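Local structure of TIR domain-containing adapter molecule 1 (Homo sapiens, 4BSX) at residues 23-26 against 27-31; 54-57 against 58-61; 121-124 against 125-128; 134-137 against 138-142. The protein acts as the Toll-like receptor signalling adaptor TRIF, which induces interferon-beta, and its N-terminal helical domain, described here, structurally resembles IFIT proteins. The protein carries 2 engineered substitutions. All coordinates share one frame; numbering follows the deposited sequence.

Contact 1: 23-26 against 27-31; sequences QDKL and LYLKH
Lys25 and Tyr28 meet in a local, within-helix contact across one turn of helix 23-33, partly buried and centred about 16 Å from the centre of the chain. The two side chains lie alongside each other and point the same way, with Lys25 CD 3.6 Å from Tyr28 CD2, approaching the ring obliquely. Both leave the backbone in the same sense: CG is anti to N in Lys25 (chi1 -166°) and in Tyr28 (chi1 173°). The lysine chain then bends at each later torsion, which brings its CD, and not its amine, to the ring; the phenol oxygen is bonded further along the helix, to Lys32. Backbone bonds fix the register of the pair, Tyr28 N reaching Asp24 O at 2.8 Å and Leu29 N reaching Lys25 O at 2.8 Å. Apolar branches also pass close to backbone carbonyls: Leu27 CG sits 3.3 Å from Gln23 O, and Leu29 CG lies 3.4 Å from Lys25 O. Leu26 and Leu29 are buried, and both pack on helix 43-53, as does Lys30, whose NZ bonds to Gln56. This is an i to i+3 side-chain contact on an amphipathic alpha-helix held by i to i+4 backbone bonds, in an all-helical, IFIT-like domain.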
# COMPACT_ATOMS: atom_id res chain seq x y z
N GLN A 23 -6.02 -18.15 3.04
CA GLN A 23 -6.68 -17.56 4.19
C GLN A 23 -5.81 -17.63 5.43
O GLN A 23 -5.89 -16.73 6.30
CB GLN A 23 -8.02 -18.25 4.46
CG GLN A 23 -9.09 -18.18 3.29
CD GLN A 23 -9.54 -16.74 2.94
OE1 GLN A 23 -10.43 -16.17 3.56
NE2 GLN A 23 -8.93 -16.17 1.91
N ASP A 24 -4.98 -18.67 5.53
CA ASP A 24 -4.11 -18.84 6.70
C ASP A 24 -3.13 -17.66 6.73
O ASP A 24 -3.12 -16.87 7.68
CB ASP A 24 -3.34 -20.18 6.70
CG ASP A 24 -4.18 -21.39 7.15
OD1 ASP A 24 -5.26 -21.24 7.77
OD2 ASP A 24 -3.73 -22.51 6.85
N LYS A 25 -2.35 -17.52 5.66
CA LYS A 25 -1.49 -16.33 5.44
C LYS A 25 -2.17 -14.97 5.64
O LYS A 25 -1.61 -14.09 6.31
CB LYS A 25 -0.83 -16.36 4.07
CG LYS A 25 0.27 -15.37 3.94
CD LYS A 25 1.43 -15.58 4.94
CE LYS A 25 2.08 -16.95 4.89
NZ LYS A 25 3.01 -17.12 3.76
N LEU A 26 -3.38 -14.77 5.15
CA LEU A 26 -4.06 -13.52 5.47
C LEU A 26 -4.31 -13.33 6.98
O LEU A 26 -4.09 -12.26 7.53
CB LEU A 26 -5.37 -13.41 4.72
CG LEU A 26 -5.27 -13.29 3.19
CD1 LEU A 26 -6.68 -13.18 2.63
CD2 LEU A 26 -4.42 -12.10 2.79
N LEU A 27 -4.80 -14.36 7.64
CA LEU A 27 -4.91 -14.35 9.09
C LEU A 27 -3.56 -14.01 9.76
O LEU A 27 -3.51 -13.14 10.63
CB LEU A 27 -5.46 -15.70 9.61
CG LEU A 27 -6.98 -15.85 9.33
CD1 LEU A 27 -7.47 -17.26 9.47
CD2 LEU A 27 -7.81 -14.89 10.23
N TYR A 28 -2.49 -14.64 9.31
CA TYR A 28 -1.14 -14.30 9.73
C TYR A 28 -0.85 -12.81 9.56
O TYR A 28 -0.43 -12.16 10.51
CB TYR A 28 -0.11 -15.10 8.93
CG TYR A 28 1.31 -14.68 9.20
CD1 TYR A 28 1.89 -14.85 10.48
CD2 TYR A 28 2.09 -14.08 8.19
CE1 TYR A 28 3.23 -14.43 10.74
CE2 TYR A 28 3.44 -13.65 8.45
CZ TYR A 28 3.98 -13.85 9.71
OH TYR A 28 5.27 -13.45 9.92
N LEU A 29 -1.12 -12.24 8.37
CA LEU A 29 -0.89 -10.80 8.14
C LEU A 29 -1.79 -9.90 8.99
O LEU A 29 -1.33 -8.89 9.56
CB LEU A 29 -0.99 -10.46 6.67
CG LEU A 29 0.13 -11.16 5.90
CD1 LEU A 29 0.05 -10.99 4.38
CD2 LEU A 29 1.49 -10.65 6.36
N LYS A 30 -3.05 -10.27 9.12
CA LYS A 30 -3.97 -9.52 9.97
C LYS A 30 -3.42 -9.45 11.42
O LYS A 30 -3.47 -8.40 12.07
CB LYS A 30 -5.37 -10.18 9.94
CG LYS A 30 -6.27 -9.78 11.10
CD LYS A 30 -7.58 -10.62 11.20
CE LYS A 30 -8.43 -10.12 12.40
NZ LYS A 30 -9.74 -10.80 12.52
N HIS A 31 -2.95 -10.58 11.95
CA HIS A 31 -2.59 -10.64 13.35
C HIS A 31 -1.28 -9.85 13.55
O HIS A 31 -1.12 -9.13 14.54
CB HIS A 31 -2.41 -12.11 13.77
CG HIS A 31 -3.66 -12.95 13.72
ND1 HIS A 31 -4.88 -12.51 14.16
CD2 HIS A 31 -3.84 -14.21 13.27
CE1 HIS A 31 -5.77 -13.48 13.99
NE2 HIS A 31 -5.17 -14.50 13.44

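Contact 2: 54-57 against 58-61; sequences LGQE and TEAR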
# COMPACT_ATOMS: atom_id res chain seq x y z
N LEU A 54 -10.14 -10.50 3.52
CA LEU A 54 -10.69 -11.54 4.39
C LEU A 54 -12.20 -11.39 4.52
O LEU A 54 -12.85 -12.16 5.20
CB LEU A 54 -10.08 -11.48 5.81
CG LEU A 54 -8.78 -12.28 6.00
CD1 LEU A 54 -7.98 -11.79 7.17
CD2 LEU A 54 -9.08 -13.76 6.17
N GLY A 55 -12.77 -10.36 3.90
CA GLY A 55 -14.21 -10.17 4.03
C GLY A 55 -14.60 -9.37 5.27
O GLY A 55 -15.79 -9.13 5.49
N GLN A 56 -13.62 -8.94 6.05
CA GLN A 56 -13.89 -8.21 7.29
C GLN A 56 -13.90 -6.70 7.04
O GLN A 56 -12.97 -5.96 7.43
CB GLN A 56 -12.87 -8.61 8.37
CG GLN A 56 -12.93 -10.10 8.70
CD GLN A 56 -11.75 -10.60 9.55
OE1 GLN A 56 -11.39 -10.01 10.58
NE2 GLN A 56 -11.15 -11.71 9.10
N GLU A 57 -14.98 -6.26 6.41
CA GLU A 57 -15.18 -4.88 5.98
C GLU A 57 -15.46 -3.91 7.12
O GLU A 57 -14.94 -2.78 7.12
CB GLU A 57 -16.35 -4.82 5.00
CG GLU A 57 -16.12 -5.57 3.69
CD GLU A 57 -16.84 -4.93 2.51
OE1 GLU A 57 -17.38 -3.81 2.69
OE2 GLU A 57 -16.86 -5.54 1.42
N THR A 58 -16.28 -4.33 8.08
CA THR A 58 -16.57 -3.50 9.25
C THR A 58 -15.29 -3.06 9.92
O THR A 58 -15.11 -1.86 10.21
CB THR A 58 -17.44 -4.25 10.26
OG1 THR A 58 -18.74 -4.37 9.71
CG2 THR A 58 -17.56 -3.49 11.59
N GLU A 59 -14.37 -4.00 10.14
CA GLU A 59 -13.13 -3.66 10.85
C GLU A 59 -12.23 -2.88 9.88
O GLU A 59 -11.62 -1.89 10.25
CB GLU A 59 -12.47 -4.93 11.41
CG GLU A 59 -11.12 -4.73 12.15
CD GLU A 59 -10.53 -6.06 12.75
OE1 GLU A 59 -11.28 -7.05 12.86
OE2 GLU A 59 -9.33 -6.13 13.09
N ALA A 60 -12.20 -3.30 8.62
CA ALA A 60 -11.41 -2.60 7.61
C ALA A 60 -11.77 -1.13 7.57
O ALA A 60 -10.89 -0.28 7.53
CB ALA A 60 -11.61 -3.21 6.24
N ARG A 61 -13.07 -0.84 7.60
CA ARG A 61 -13.58 0.54 7.53
C ARG A 61 -13.22 1.33 8.79
O ARG A 61 -12.97 2.50 8.72
CB ARG A 61 -15.10 0.57 7.34
CG ARG A 61 -15.58 0.13 5.96
CD ARG A 61 -17.12 0.24 5.78
NE ARG A 61 -17.65 -0.99 5.20
CZ ARG A 61 -18.48 -1.07 4.17
NH1 ARG A 61 -18.92 0.01 3.55
NH2 ARG A 61 -18.87 -2.27 3.75
O HOH W 1 -17.37 -7.41 7.89
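Thr58, in the first turn of helix 57-65, meets the preceding loop through its backbone: Thr58 N donates to a water at 3.3 Å, and the same water makes a weak bond to Gly55 O. Glu59 follows, running beside Gln56 with both side chains pointing the same way. Their ends stay loosely apart, Gln56 OE1 lying 3.7 Å from Glu59 OE1 with the amide and carboxylate planes turned by 61°. Two oxygens facing each other would not attract, but Lys30, which bonds to Gln56 OE1 and touches Glu59, probably offsets this with its positive charge. Ala60 is buried; its N binds Gln56 O at 3.0 Å, closing the first helical turn, and its CB rests 3.3 Å from that carbonyl oxygen while packing on Leu51 and Leu52 of helix 43-53. Arg61 ends the segment, its N bonded to Glu57 O at 2.7 Å and its CG 3.2 Å from the same oxygen. Its guanidinium turns back to Glu57 in an i to i+4 salt bridge, although the modelled oxygen and nitrogen are too close for the exact geometry to be trusted. The loop before this turn ends one helix and starts the next: Gly55, with phi 86°, completes a Schellman motif after helix 43-53, and Gln56, centre of an inverse gamma turn, is the N-cap of helix 57-65, a tight connection in which C-cap and N-cap adjoin.

Contact 3: 121-124 against 125-128; sequences YQEA and VRTL
Arg126 and Glu123 are set across each other on the outer side of helix 114-130, one turn apart, with carboxylate and guanidinium planes 68° from parallel. The guanidinium is laid back over the previous turn, so that Glu123 CA lies over one of its faces and its NH1 is 4.1 Å from Glu123 CG. CG leaves Arg126 anti to N (chi1 -162°) and a bend at chi3 turns the flat end back toward the earlier residues. The charged atoms do not meet, Glu123 OE2 and Arg126 NH1 being 5.1 Å apart. Thr127 is oriented quite differently: OG1, anti to the carbonyl carbon (chi1 -65°), turns to the backbone and donates to Glu123 O at 2.9 Å. The same oxygen takes Thr127 N at 2.8 Å, and the two donors arrive from opposite faces of the carbonyl plane. Apolar branches point at carbonyls too, Val125 CG2 being 3.2 Å from Tyr121 O and Leu128 CD1 3.2 Å from Ala124 O. Ala124 and Thr127 also touch Ser96 of helix 96-108. Chemically, the threonine hydroxyl is satisfied within its own helix by a doubly gripped carbonyl, whereas Glu123 and Arg126 can attract each other only as separated charges, probably weakly.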
# COMPACT_ATOMS: atom_id res chain seq x y z
N TYR A 121 9.25 0.95 -6.89
CA TYR A 121 10.03 2.11 -6.47
C TYR A 121 10.43 2.96 -7.70
O TYR A 121 10.36 4.18 -7.67
CB TYR A 121 11.22 1.72 -5.56
CG TYR A 121 10.79 1.73 -4.08
CD1 TYR A 121 10.44 2.89 -3.49
CD2 TYR A 121 10.64 0.57 -3.33
CE1 TYR A 121 10.01 2.95 -2.23
CE2 TYR A 121 10.20 0.63 -2.03
CZ TYR A 121 9.88 1.84 -1.49
OH TYR A 121 9.46 2.02 -0.18
N GLN A 122 10.79 2.33 -8.79
CA GLN A 122 11.15 3.05 -9.98
C GLN A 122 9.99 3.91 -10.45
O GLN A 122 10.15 5.11 -10.57
CB GLN A 122 11.57 2.07 -11.07
CG GLN A 122 12.85 1.36 -10.78
CD GLN A 122 13.24 0.42 -11.89
OE1 GLN A 122 12.40 -0.35 -12.37
NE2 GLN A 122 14.48 0.51 -12.32
N GLU A 123 8.84 3.29 -10.72
CA GLU A 123 7.69 4.03 -11.18
C GLU A 123 7.38 5.18 -10.24
O GLU A 123 6.95 6.23 -10.68
CB GLU A 123 6.44 3.11 -11.34
CG GLU A 123 6.62 2.12 -12.49
CD GLU A 123 5.51 1.08 -12.58
OE1 GLU A 123 4.53 1.18 -11.81
OE2 GLU A 123 5.60 0.15 -13.43
N ALA A 124 7.58 4.98 -8.95
CA ALA A 124 7.30 6.05 -8.01
C ALA A 124 8.28 7.16 -8.28
O ALA A 124 7.96 8.33 -8.15
CB ALA A 124 7.45 5.56 -6.58
N VAL A 125 9.51 6.77 -8.60
CA VAL A 125 10.59 7.75 -8.71
C VAL A 125 10.31 8.56 -9.98
O VAL A 125 10.34 9.79 -9.95
CB VAL A 125 11.99 7.08 -8.72
CG1 VAL A 125 13.05 8.02 -9.23
CG2 VAL A 125 12.35 6.61 -7.33
N ARG A 126 9.95 7.86 -11.06
CA ARG A 126 9.49 8.47 -12.30
C ARG A 126 8.33 9.41 -12.06
O ARG A 126 8.36 10.54 -12.48
CB ARG A 126 9.08 7.40 -13.28
CG ARG A 126 9.00 7.85 -14.73
CD ARG A 126 8.66 6.66 -15.59
NE ARG A 126 9.47 5.52 -15.18
CZ ARG A 126 9.11 4.26 -15.31
NH1 ARG A 126 7.95 3.96 -15.87
NH2 ARG A 126 9.92 3.29 -14.88
N THR A 127 7.31 8.96 -11.37
CA THR A 127 6.17 9.81 -11.08
C THR A 127 6.57 11.12 -10.34
O THR A 127 6.24 12.20 -10.81
CB THR A 127 5.13 9.02 -10.30
OG1 THR A 127 4.62 7.98 -11.12
CG2 THR A 127 3.99 9.90 -9.89
N LEU A 128 7.30 11.04 -9.22
CA LEU A 128 7.68 12.23 -8.48
C LEU A 128 8.59 13.18 -9.32
O LEU A 128 8.52 14.39 -9.21
CB LEU A 128 8.34 11.86 -7.13
CG LEU A 128 7.37 11.70 -5.94
CD1 LEU A 128 6.55 10.44 -6.12
CD2 LEU A 128 8.06 11.73 -4.60

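Contact 4: 134-137 against 138-142; sequences HRLG and ELQDE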
# COMPACT_ATOMS: atom_id res chain seq x y z
N HIS A 134 9.23 17.95 -4.24
CA HIS A 134 10.31 18.27 -3.28
C HIS A 134 10.62 17.08 -2.37
O HIS A 134 11.61 17.09 -1.67
CB HIS A 134 9.96 19.48 -2.40
CG HIS A 134 8.71 19.29 -1.60
ND1 HIS A 134 8.69 18.60 -0.40
CD2 HIS A 134 7.44 19.68 -1.83
CE1 HIS A 134 7.46 18.58 0.07
NE2 HIS A 134 6.68 19.22 -0.78
N ARG A 135 9.80 16.04 -2.42
CA ARG A 135 10.09 14.86 -1.64
C ARG A 135 10.81 13.83 -2.50
O ARG A 135 10.97 12.69 -2.09
CB ARG A 135 8.81 14.26 -1.06
CG ARG A 135 8.01 15.23 -0.17
CD ARG A 135 6.81 14.51 0.46
NE ARG A 135 7.21 13.32 1.22
CZ ARG A 135 6.37 12.50 1.87
NH1 ARG A 135 5.06 12.73 1.84
NH2 ARG A 135 6.82 11.43 2.55
N LEU A 136 11.24 14.20 -3.69
CA LEU A 136 11.90 13.20 -4.54
C LEU A 136 13.13 12.57 -3.91
O LEU A 136 13.29 11.35 -4.02
CB LEU A 136 12.32 13.80 -5.88
CG LEU A 136 13.00 12.80 -6.84
CD1 LEU A 136 12.04 11.69 -7.24
CD2 LEU A 136 13.49 13.57 -8.06
N GLY A 137 14.02 13.38 -3.33
CA GLY A 137 15.24 12.89 -2.69
C GLY A 137 14.90 11.85 -1.60
O GLY A 137 15.49 10.77 -1.51
N GLU A 138 13.94 12.20 -0.76
CA GLU A 138 13.40 11.32 0.27
C GLU A 138 13.06 9.95 -0.26
O GLU A 138 13.44 8.93 0.34
CB GLU A 138 12.16 11.95 0.91
CG GLU A 138 11.50 11.02 1.91
CD GLU A 138 10.41 11.71 2.68
OE1 GLU A 138 10.22 12.91 2.44
OE2 GLU A 138 9.77 11.07 3.53
N LEU A 139 12.32 9.94 -1.38
CA LEU A 139 11.84 8.71 -1.98
C LEU A 139 12.98 7.86 -2.54
O LEU A 139 12.98 6.61 -2.38
CB LEU A 139 10.84 9.03 -3.10
CG LEU A 139 10.47 7.87 -4.04
CD1 LEU A 139 9.84 6.73 -3.27
CD2 LEU A 139 9.53 8.36 -5.07
N GLN A 140 13.93 8.55 -3.17
CA GLN A 140 15.10 7.95 -3.77
C GLN A 140 15.93 7.32 -2.67
O GLN A 140 16.48 6.24 -2.86
CB GLN A 140 15.95 8.99 -4.50
CG GLN A 140 15.45 9.46 -5.87
CD GLN A 140 16.25 10.69 -6.37
OE1 GLN A 140 16.80 11.45 -5.57
NE2 GLN A 140 16.29 10.89 -7.68
N ASP A 141 16.05 8.01 -1.52
CA ASP A 141 16.76 7.46 -0.35
C ASP A 141 16.09 6.17 0.10
O ASP A 141 16.73 5.11 0.23
CB ASP A 141 16.78 8.45 0.81
CG ASP A 141 17.76 9.60 0.59
OD1 ASP A 141 18.70 9.40 -0.22
OD2 ASP A 141 17.57 10.68 1.23
N GLU A 142 14.78 6.26 0.34
CA GLU A 142 13.97 5.06 0.64
C GLU A 142 14.09 3.97 -0.43
O GLU A 142 14.22 2.80 -0.15
CB GLU A 142 12.51 5.48 0.82
CG GLU A 142 11.56 4.32 0.92
CD GLU A 142 10.17 4.80 1.24
OE1 GLU A 142 10.11 5.89 1.86
OE2 GLU A 142 9.18 4.09 0.86
O HOH W 2 13.04 15.18 -0.25
O HOH W 3 11.93 15.48 1.15
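Arg135, the N-cap residue before helix 136-147, lies alongside Glu138 and points the same way. Its CB is 4.0 Å from Glu138 OE1, and CG, anti to the carbonyl carbon (chi1 -58°), keeps about the same distance from that oxygen. The chain bends at chi3, which swings NE round to donate to Glu138 OE1 at 3.3 Å. Past CZ, the tip nitrogen NH2 donates to Glu138 OE2 at 3.1 Å. The grip is thus side-on and two-pronged, one nitrogen to each oxygen, a salt bridge with Glu138 CD lying at the guanidinium edge. The fit is not flat: the planes differ by 39°, and both oxygens are met from above the carboxylate plane, OE1 at 58° out of it. The backbone of the same turn is closed by Leu139 N to Arg135 O at 3.1 Å, while Trp97 of helix 96-108 touches the side chains of Arg135 and Glu138. One turn on, the Gln140 amide rests on Leu136, NE2 3.9 Å from Leu136 CG. The chemistry implies a charge pair tied at two points, which limits rotation of both groups, though its tilted approach probably weakens each bond; the acidic Glu138 in the first turn should also interact favourably with the helix dipole.

The four contacts follow one another along the chain, each closing before the next opens, and fall into two pairs on opposite sides of the domain centre. Contacts 1 and 2, centres 13 Å apart, join helix 23-33 to the turn between helices 43-53 and 57-65, with Leu54 packed on Leu26 and a probable hydrogen bond from Lys30 NZ to Gln56 OE1. Contacts 3 and 4, centres 10 Å apart, lie on the consecutive helices 114-130 and 136-147, whose faces meet through Leu128, Leu136 and Leu139. Centres of contacts from different pairs are about 30 to 33 Å apart, and the pairs do not touch. Neighbouring helices packed locally on both sides suit a compact, all-helical domain, consistent with the reported similarity to IFIT proteins.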